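Local coordinates for protein putative hemolysin (Streptococcus mutans UA159, PDB 2RK5) that is a putative membrane-bound hemolysin of the UPF0053 family that may bind flavin adenine dinucleotide, represented here by its transporter-associated (CorC_HlyC) domain, at residues N62-N70 and V78-S86; V12-F21 and E30-F40. All coordinates share one frame; numbering follows the deposited sequence.

Contact 1: residues N62-N70 and V78-S86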
loop_
_atom_site.group_PDB
_atom_site.type_symbol
_atom_site.label_atom_id
_atom_site.label_comp_id
_atom_site.label_asym_id
_atom_site.label_seq_id
_atom_site.Cartn_x
_atom_site.Cartn_y
_atom_site.Cartn_z
ATOM N N ASN A 62 -6.400 11.002 22.239
ATOM C CA ASN A 62 -6.573 10.748 23.684
ATOM C C ASN A 62 -5.409 11.316 24.465
ATOM O O ASN A 62 -4.933 10.729 25.437
ATOM C CB ASN A 62 -6.795 9.255 23.959
ATOM C CG ASN A 62 -8.162 8.776 23.485
ATOM O OD1 ASN A 62 -9.018 9.588 23.109
ATOM N ND2 ASN A 62 -8.376 7.464 23.493
ATOM N N GLY A 63 -4.974 12.488 24.017
ATOM C CA GLY A 63 -3.913 13.221 24.668
ATOM C C GLY A 63 -2.513 12.694 24.437
ATOM O O GLY A 63 -1.554 13.245 24.976
ATOM N N LYS A 64 -2.394 11.635 23.648
ATOM C CA LYS A 64 -1.088 11.120 23.235
ATOM C C LYS A 64 -0.746 11.661 21.839
ATOM O O LYS A 64 -1.622 11.725 20.949
ATOM C CB LYS A 64 -1.081 9.594 23.164
ATOM C CG LYS A 64 -1.297 8.847 24.492
ATOM C CD LYS A 64 -2.769 8.376 24.514
ATOM C CE LYS A 64 -3.208 7.853 25.814
ATOM N NZ LYS A 64 -4.658 7.916 26.007
ATOM N N HIS A 65 0.504 12.087 21.655
ATOM C CA HIS A 65 1.019 12.385 20.325
ATOM C C HIS A 65 1.756 11.143 19.866
ATOM O O HIS A 65 2.558 10.608 20.601
ATOM C CB HIS A 65 1.976 13.577 20.331
ATOM C CG HIS A 65 2.702 13.774 19.035
ATOM N ND1 HIS A 65 2.298 14.677 18.073
ATOM C CD2 HIS A 65 3.819 13.186 18.547
ATOM C CE1 HIS A 65 3.134 14.630 17.052
ATOM N NE2 HIS A 65 4.061 13.723 17.309
ATOM N N LEU A 66 1.434 10.668 18.668
ATOM C CA LEU A 66 2.074 9.491 18.085
ATOM C C LEU A 66 2.794 9.927 16.819
ATOM O O LEU A 66 2.238 10.663 15.999
ATOM C CB LEU A 66 1.033 8.460 17.692
ATOM C CG LEU A 66 0.097 7.890 18.755
ATOM C CD1 LEU A 66 -0.847 6.835 18.150
ATOM C CD2 LEU A 66 0.875 7.310 19.843
ATOM N N GLU A 67 4.006 9.418 16.647
ATOM C CA GLU A 67 4.735 9.564 15.382
ATOM C C GLU A 67 4.901 8.158 14.807
ATOM O O GLU A 67 5.441 7.277 15.471
ATOM C CB GLU A 67 6.091 10.252 15.566
ATOM C CG GLU A 67 6.838 10.425 14.259
ATOM C CD GLU A 67 8.186 11.108 14.396
ATOM O OE1 GLU A 67 8.672 11.242 15.520
ATOM O OE2 GLU A 67 8.772 11.464 13.356
ATOM N N LEU A 68 4.405 7.951 13.590
ATOM C CA LEU A 68 4.454 6.648 12.919
ATOM C C LEU A 68 5.462 6.751 11.774
ATOM O O LEU A 68 5.376 7.669 10.973
ATOM C CB LEU A 68 3.098 6.279 12.354
ATOM C CG LEU A 68 1.944 5.908 13.273
ATOM C CD1 LEU A 68 1.664 7.003 14.229
ATOM C CD2 LEU A 68 0.718 5.633 12.418
ATOM N N ILE A 69 6.384 5.793 11.709
ATOM C CA ILE A 69 7.434 5.773 10.697
ATOM C C ILE A 69 7.583 4.368 10.146
ATOM O O ILE A 69 7.595 3.408 10.898
ATOM C CB ILE A 69 8.804 6.206 11.263
ATOM C CG1 ILE A 69 8.702 7.439 12.157
ATOM C CG2 ILE A 69 9.768 6.497 10.108
ATOM C CD1 ILE A 69 10.050 7.811 12.823
ATOM N N ASN A 70 7.738 4.236 8.833
ATOM C CA ASN A 70 7.951 2.894 8.291
ATOM C C ASN A 70 9.242 2.316 8.832
ATOM O O ASN A 70 10.279 3.003 8.873
ATOM C CB ASN A 70 7.963 2.884 6.774
ATOM C CG ASN A 70 8.944 3.859 6.194
ATOM O OD1 ASN A 70 8.782 5.048 6.403
ATOM N ND2 ASN A 70 9.923 3.373 5.407
ATOM N N VAL A 78 3.622 -1.666 3.924
ATOM C CA VAL A 78 4.366 -1.405 5.148
ATOM C C VAL A 78 4.041 -2.556 6.074
ATOM O O VAL A 78 2.911 -2.702 6.552
ATOM C CB VAL A 78 3.956 -0.081 5.778
ATOM C CG1 VAL A 78 4.875 0.229 6.943
ATOM C CG2 VAL A 78 4.034 1.023 4.724
ATOM N N THR A 79 5.035 -3.365 6.376
ATOM C CA THR A 79 4.840 -4.549 7.216
ATOM C C THR A 79 5.241 -4.342 8.695
ATOM O O THR A 79 4.795 -5.108 9.563
ATOM C CB THR A 79 5.588 -5.731 6.634
ATOM O OG1 THR A 79 6.971 -5.422 6.600
ATOM C CG2 THR A 79 5.106 -6.006 5.229
ATOM N N LYS A 80 6.079 -3.345 8.971
ATOM C CA LYS A 80 6.453 -2.965 10.335
ATOM C C LYS A 80 6.539 -1.470 10.429
ATOM O O LYS A 80 7.023 -0.816 9.504
ATOM C CB LYS A 80 7.780 -3.561 10.768
ATOM C CG LYS A 80 7.778 -5.068 10.917
ATOM C CD LYS A 80 9.049 -5.614 11.589
ATOM C CE LYS A 80 9.006 -7.163 11.663
ATOM N NZ LYS A 80 10.264 -7.796 12.186
ATOM N N LEU A 81 6.040 -0.943 11.544
ATOM C CA LEU A 81 6.087 0.481 11.838
ATOM C C LEU A 81 6.788 0.715 13.161
ATOM O O LEU A 81 6.615 -0.056 14.100
ATOM C CB LEU A 81 4.684 1.056 11.957
ATOM C CG LEU A 81 3.870 1.318 10.700
ATOM C CD1 LEU A 81 2.412 1.609 11.102
ATOM C CD2 LEU A 81 4.434 2.531 9.942
ATOM N N LYS A 82 7.532 1.814 13.241
ATOM C CA LYS A 82 8.026 2.360 14.488
ATOM C C LYS A 82 7.024 3.389 15.000
ATOM O O LYS A 82 6.581 4.237 14.235
ATOM C CB LYS A 82 9.363 3.036 14.266
ATOM C CG LYS A 82 10.074 3.452 15.532
ATOM C CD LYS A 82 11.402 4.120 15.183
ATOM C CE LYS A 82 12.322 4.157 16.341
ATOM N NZ LYS A 82 13.694 4.563 15.889
ATOM N N ILE A 83 6.666 3.297 16.276
ATOM C CA ILE A 83 5.714 4.222 16.914
ATOM C C ILE A 83 6.435 4.889 18.054
ATOM O O ILE A 83 6.958 4.217 18.927
ATOM C CB ILE A 83 4.496 3.472 17.508
ATOM C CG1 ILE A 83 3.934 2.500 16.478
ATOM C CG2 ILE A 83 3.435 4.466 18.036
ATOM C CD1 ILE A 83 3.304 3.097 15.258
ATOM N N LEU A 84 6.470 6.216 18.030
ATOM C CA LEU A 84 7.027 6.985 19.145
ATOM C C LEU A 84 5.891 7.730 19.820
ATOM O O LEU A 84 5.116 8.445 19.145
ATOM C CB LEU A 84 8.046 7.992 18.618
ATOM C CG LEU A 84 9.283 7.469 17.865
ATOM C CD1 LEU A 84 9.702 6.118 18.326
ATOM C CD2 LEU A 84 9.098 7.496 16.393
ATOM N N VAL A 85 5.774 7.550 21.137
ATOM C CA VAL A 85 4.674 8.145 21.887
ATOM C C VAL A 85 5.159 9.335 22.708
ATOM O O VAL A 85 6.198 9.260 23.388
ATOM C CB VAL A 85 3.992 7.121 22.818
ATOM C CG1 VAL A 85 2.784 7.746 23.502
ATOM C CG2 VAL A 85 3.537 5.871 22.016
ATOM N N SER A 86 4.381 10.414 22.600
ATOM C CA SER A 86 4.654 11.774 23.077
ATOM C C SER A 86 6.069 12.224 23.159
ATOM O O SER A 86 6.693 12.295 22.097
ATOM C CB SER A 86 3.775 12.102 24.262
ATOM O OG SER A 86 2.457 12.028 23.777
#
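Glu67 and Leu84 face each other as an antiparallel hydrogen-bonded pair, Glu67 N to Leu84 O at 2.9 Å and Leu84 N back to Glu67 O at 3.0 Å, and the two strands run antiparallel with axes 149° apart. Ile69 and Lys82 form the next such pair; between the two lie Leu68 and Ile83, a non-hydrogen-bonded pair, with Leu66 and Val85 the next non-hydrogen-bonded pair beyond Glu67. On the sheet face that carries Leu66, Leu68, Ile83 and Val85, the side chains stand side by side and point the same way. Leu66 touches through one branch only, CD2 against Val85 CG2 at 3.7 Å, while the methine CG of Leu68 meets Ile83 CD1 at 3.7 Å. Ile83 bends twice to get there, CG1 beside the backbone N (chi1 -48°) and CD1 folded over again (chi2 -67°). The other face is more mixed. Ile69 CD1 reaches diagonally to Leu84 CD2, 3.7 Å away, and Glu67, extended with CG anti to its own N, runs alongside Leu84. Leu81 leans its CD2 over the backbone of Ile69, 3.4 Å from Ile69 O. At the open end, the hydroxyl of Ser86 takes the place of a backbone carbonyl: His65 N donates to Ser86 OG at 2.9 Å, while Ser86 N donates to His65 O. At the far end of the pairing, the Asn70 amide is held from outside, its OD1 accepting from Glu55 N. Strands 56-61 and 9-13 continue the sheet on either side, and Thr79 with Lys80 opposite Lys72 makes a classic beta bulge close to the turn. This is a beta hairpin that supplies the central strand, 77-85, and its neighbour 64-74 in the five-stranded antiparallel sheet of the transporter-associated domain.

Contact 2: residues V12-F21 and E30-F40; sequences VLGTMTLNDF and ESDNVDTIAGF
Ile37 sits against Phe21, its CD1 over the centre of one ring face, 3.7 Å from the centroid and 10° off the ring normal, a CH-pi contact. With CG1 anti to the backbone N (chi1 -167°), the ethyl arm of Ile37 lies toward the ring, and CG2 is turned to the other flank, where it meets Val12 CG2 and Met16 CB. Leu18 fills the next position with both branches: the Leu18 and Ile37 side chains cross at about a right angle, with Leu18 CD2 3.8 Å from Ile37 CD1; CD2 also touches Phe40 CB, while CD1 lies against Val34 CG1 and Glu30 CA. The small residues let the chains come close, Gly14 resting against Ala38 CB. Three backbone bonds fix this packing. Ile37 N points almost straight down the carbonyl of Met16 at 2.9 Å; Ala38 N approaches Gly14 O in the carbonyl plane, on a lone pair, at 3.1 Å; and Leu18 N reaches Asp35 O at 2.9 Å from a position tilted 30° out of that carbonyl's plane. Further out, two N-caps set the helix starts: Thr17 OG1 accepts from Asp20 N at 2.9 Å, and Thr36 OG1 from Gly39 N at 3.2 Å. Thr36 OG1 is also hydrogen-bonded to Asp75 of the second subunit, whose carboxylate takes Asp35 N as well. Behind the isoleucine, Leu81 of strand 77-85 backs the cluster, and the Phe25 ring meets that of Phe21. The chemistry implies a coupled pair of helix starts: the first-turn amides of helix 37-45 at Ile37 and Ala38 are satisfied by carbonyls of Gly14 and Met16 in the type I turn from Leu13 to Met16, that of Leu18 by Asp35 in return, and the capping hydroxyl of Thr36 links this junction to the dimer interface.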
loop_
_atom_site.group_PDB
_atom_site.type_symbol
_atom_site.label_atom_id
_atom_site.label_comp_id
_atom_site.label_asym_id
_atom_site.label_seq_id
_atom_site.Cartn_x
_atom_site.Cartn_y
_atom_site.Cartn_z
ATOM N N VAL A 12 5.553 -2.087 15.808
ATOM C CA VAL A 12 4.291 -2.804 15.594
ATOM C C VAL A 12 4.251 -3.438 14.216
ATOM O O VAL A 12 4.745 -2.861 13.259
ATOM C CB VAL A 12 3.016 -1.918 15.781
ATOM C CG1 VAL A 12 3.045 -1.281 17.165
ATOM C CG2 VAL A 12 2.847 -0.907 14.693
ATOM N N LEU A 13 3.609 -4.608 14.149
ATOM C CA LEU A 13 3.305 -5.237 12.894
ATOM C C LEU A 13 2.246 -4.428 12.155
ATOM O O LEU A 13 1.257 -3.985 12.752
ATOM C CB LEU A 13 2.819 -6.666 13.088
ATOM C CG LEU A 13 3.806 -7.564 13.833
ATOM C CD1 LEU A 13 3.249 -8.974 13.799
ATOM C CD2 LEU A 13 5.230 -7.502 13.252
ATOM N N GLY A 14 2.465 -4.235 10.856
ATOM C CA GLY A 14 1.519 -3.478 10.045
ATOM C C GLY A 14 0.129 -4.083 10.044
ATOM O O GLY A 14 -0.869 -3.407 9.832
ATOM N N THR A 15 0.079 -5.393 10.222
ATOM C CA THR A 15 -1.190 -6.146 10.216
ATOM C C THR A 15 -1.946 -6.006 11.539
ATOM O O THR A 15 -3.073 -6.469 11.657
ATOM C CB THR A 15 -0.962 -7.650 9.917
ATOM O OG1 THR A 15 0.055 -8.129 10.794
ATOM C CG2 THR A 15 -0.552 -7.827 8.472
ATOM N N MET A 16 -1.330 -5.378 12.544
ATOM C CA MET A 16 -2.056 -5.130 13.813
ATOM C C MET A 16 -3.351 -4.344 13.500
ATOM O O MET A 16 -3.344 -3.325 12.805
ATOM C CB MET A 16 -1.173 -4.376 14.806
ATOM C CG MET A 16 -1.770 -4.191 16.216
ATOM S SD MET A 16 -0.602 -3.320 17.341
ATOM C CE MET A 16 -1.208 -3.795 19.044
ATOM N N THR A 17 -4.489 -4.840 13.989
ATOM C CA THR A 17 -5.738 -4.163 13.698
ATOM C C THR A 17 -5.757 -2.827 14.411
ATOM O O THR A 17 -5.113 -2.649 15.431
ATOM C CB THR A 17 -6.975 -4.977 14.138
ATOM O OG1 THR A 17 -7.047 -5.001 15.572
ATOM C CG2 THR A 17 -6.912 -6.413 13.604
ATOM N N LEU A 18 -6.534 -1.890 13.902
ATOM C CA LEU A 18 -6.653 -0.617 14.583
ATOM C C LEU A 18 -7.280 -0.783 15.943
ATOM O O LEU A 18 -6.921 -0.071 16.893
ATOM C CB LEU A 18 -7.497 0.382 13.835
ATOM C CG LEU A 18 -6.814 1.244 12.814
ATOM C CD1 LEU A 18 -7.791 2.363 12.354
ATOM C CD2 LEU A 18 -5.484 1.839 13.346
ATOM N N ASN A 19 -8.210 -1.723 16.065
ATOM C CA ASN A 19 -8.820 -1.969 17.370
ATOM C C ASN A 19 -7.782 -2.476 18.388
ATOM O O ASN A 19 -7.749 -2.050 19.544
ATOM C CB ASN A 19 -9.988 -2.942 17.234
ATOM C CG ASN A 19 -11.197 -2.296 16.569
ATOM O OD1 ASN A 19 -11.342 -1.069 16.563
ATOM N ND2 ASN A 19 -12.096 -3.115 16.049
ATOM N N ASP A 20 -6.917 -3.401 17.976
ATOM C CA ASP A 20 -5.870 -3.886 18.876
ATOM C C ASP A 20 -4.856 -2.763 19.177
ATOM O O ASP A 20 -4.406 -2.608 20.316
ATOM C CB ASP A 20 -5.187 -5.109 18.274
ATOM C CG ASP A 20 -6.045 -6.378 18.321
ATOM O OD1 ASP A 20 -7.223 -6.319 18.770
ATOM O OD2 ASP A 20 -5.524 -7.448 17.904
ATOM N N PHE A 21 -4.477 -1.988 18.159
ATOM C CA PHE A 21 -3.567 -0.873 18.332
ATOM C C PHE A 21 -4.126 0.108 19.370
ATOM O O PHE A 21 -3.442 0.528 20.306
ATOM C CB PHE A 21 -3.347 -0.168 16.986
ATOM C CG PHE A 21 -2.375 0.947 17.038
ATOM C CD1 PHE A 21 -1.046 0.751 16.701
ATOM C CD2 PHE A 21 -2.769 2.196 17.452
ATOM C CE1 PHE A 21 -0.133 1.798 16.758
ATOM C CE2 PHE A 21 -1.857 3.272 17.539
ATOM C CZ PHE A 21 -0.527 3.062 17.215
ATOM N N GLU A 30 -8.949 6.204 13.789
ATOM C CA GLU A 30 -9.898 5.612 12.851
ATOM C C GLU A 30 -9.769 6.280 11.515
ATOM O O GLU A 30 -9.378 7.438 11.424
ATOM C CB GLU A 30 -11.322 5.746 13.367
ATOM C CG GLU A 30 -11.775 7.170 13.552
ATOM C CD GLU A 30 -13.176 7.265 14.163
ATOM O OE1 GLU A 30 -14.088 6.507 13.732
ATOM O OE2 GLU A 30 -13.367 8.099 15.083
ATOM N N SER A 31 -10.084 5.535 10.472
ATOM C CA SER A 31 -10.145 6.097 9.135
ATOM C C SER A 31 -11.072 5.241 8.288
ATOM O O SER A 31 -11.177 4.033 8.478
ATOM C CB SER A 31 -8.754 6.170 8.538
ATOM O OG SER A 31 -8.763 6.540 7.193
ATOM N N ASP A 32 -11.767 5.889 7.359
ATOM C CA ASP A 32 -12.662 5.183 6.469
ATOM C C ASP A 32 -11.914 4.153 5.640
ATOM O O ASP A 32 -10.837 4.431 5.134
ATOM C CB ASP A 32 -13.362 6.188 5.536
ATOM C CG ASP A 32 -14.503 6.961 6.226
ATOM O OD1 ASP A 32 -14.928 6.621 7.352
ATOM O OD2 ASP A 32 -15.014 7.906 5.591
ATOM N N ASN A 33 -12.492 2.963 5.504
ATOM C CA ASN A 33 -11.919 1.907 4.643
ATOM C C ASN A 33 -10.551 1.427 5.103
ATOM O O ASN A 33 -9.728 0.974 4.295
ATOM C CB ASN A 33 -11.863 2.337 3.157
ATOM C CG ASN A 33 -11.708 1.145 2.178
ATOM O OD1 ASN A 33 -12.000 0.008 2.531
ATOM N ND2 ASN A 33 -11.275 1.421 0.932
ATOM N N VAL A 34 -10.314 1.534 6.413
ATOM C CA VAL A 34 -9.111 1.045 7.031
ATOM C C VAL A 34 -9.395 0.108 8.201
ATOM O O VAL A 34 -10.230 0.420 9.051
ATOM C CB VAL A 34 -8.267 2.269 7.528
ATOM C CG1 VAL A 34 -7.162 1.876 8.500
ATOM C CG2 VAL A 34 -7.731 2.985 6.303
ATOM N N ASP A 35 -8.641 -0.989 8.244
ATOM C CA ASP A 35 -8.723 -1.956 9.325
ATOM C C ASP A 35 -7.487 -2.115 10.166
ATOM O O ASP A 35 -7.596 -2.570 11.310
ATOM C CB ASP A 35 -9.137 -3.306 8.743
ATOM C CG ASP A 35 -10.547 -3.248 8.168
ATOM O OD1 ASP A 35 -11.479 -2.860 8.908
ATOM O OD2 ASP A 35 -10.700 -3.575 6.998
ATOM N N THR A 36 -6.321 -1.808 9.593
ATOM C CA THR A 36 -5.065 -2.060 10.305
ATOM C C THR A 36 -4.228 -0.800 10.417
ATOM O O THR A 36 -4.488 0.205 9.765
ATOM C CB THR A 36 -4.174 -3.101 9.566
ATOM O OG1 THR A 36 -3.721 -2.577 8.310
ATOM C CG2 THR A 36 -4.916 -4.384 9.331
ATOM N N ILE A 37 -3.242 -0.847 11.299
ATOM C CA ILE A 37 -2.350 0.285 11.508
ATOM C C ILE A 37 -1.574 0.616 10.229
ATOM O O ILE A 37 -1.397 1.814 9.931
ATOM C CB ILE A 37 -1.449 0.082 12.731
ATOM C CG1 ILE A 37 -0.755 1.400 13.113
ATOM C CG2 ILE A 37 -0.485 -1.100 12.554
ATOM C CD1 ILE A 37 -1.707 2.535 13.447
ATOM N N ALA A 38 -1.155 -0.387 9.454
ATOM C CA ALA A 38 -0.519 -0.071 8.147
ATOM C C ALA A 38 -1.485 0.673 7.227
ATOM O O ALA A 38 -1.097 1.611 6.517
ATOM C CB ALA A 38 0.020 -1.314 7.434
ATOM N N GLY A 39 -2.735 0.238 7.196
ATOM C CA GLY A 39 -3.729 0.897 6.366
ATOM C C GLY A 39 -3.904 2.339 6.799
ATOM O O GLY A 39 -4.027 3.246 5.959
ATOM N N PHE A 40 -3.983 2.562 8.110
ATOM C CA PHE A 40 -4.136 3.924 8.646
ATOM C C PHE A 40 -2.935 4.805 8.250
ATOM O O PHE A 40 -3.080 5.967 7.806
ATOM C CB PHE A 40 -4.289 3.849 10.159
ATOM C CG PHE A 40 -4.402 5.179 10.825
ATOM C CD1 PHE A 40 -5.617 5.777 10.997
ATOM C CD2 PHE A 40 -3.283 5.815 11.294
ATOM C CE1 PHE A 40 -5.723 7.010 11.582
ATOM C CE2 PHE A 40 -3.362 7.060 11.901
ATOM C CZ PHE A 40 -4.588 7.661 12.038
#

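From the N terminus, strand 9-13 leads into segment 12-21, and contact 2 closes first, folding 30-40 back onto it across an eight-residue connection that includes the rest of helix 18-25. Only after helix 37-45 and strand 56-61 does contact 1 open, closing the hairpin between strands 64-74 and 77-85. The two are therefore in series and neither nests nor crosses. They meet in space because strand 77-85 pairs with strand 9-13: Leu81 O lies 2.9 Å from Val12 N. The helices packed by contact 2 lie on the sheet face of Leu66, where Leu66 CD1 touches Phe21 CE2 at 3.8 Å, tying hairpin to helical layer.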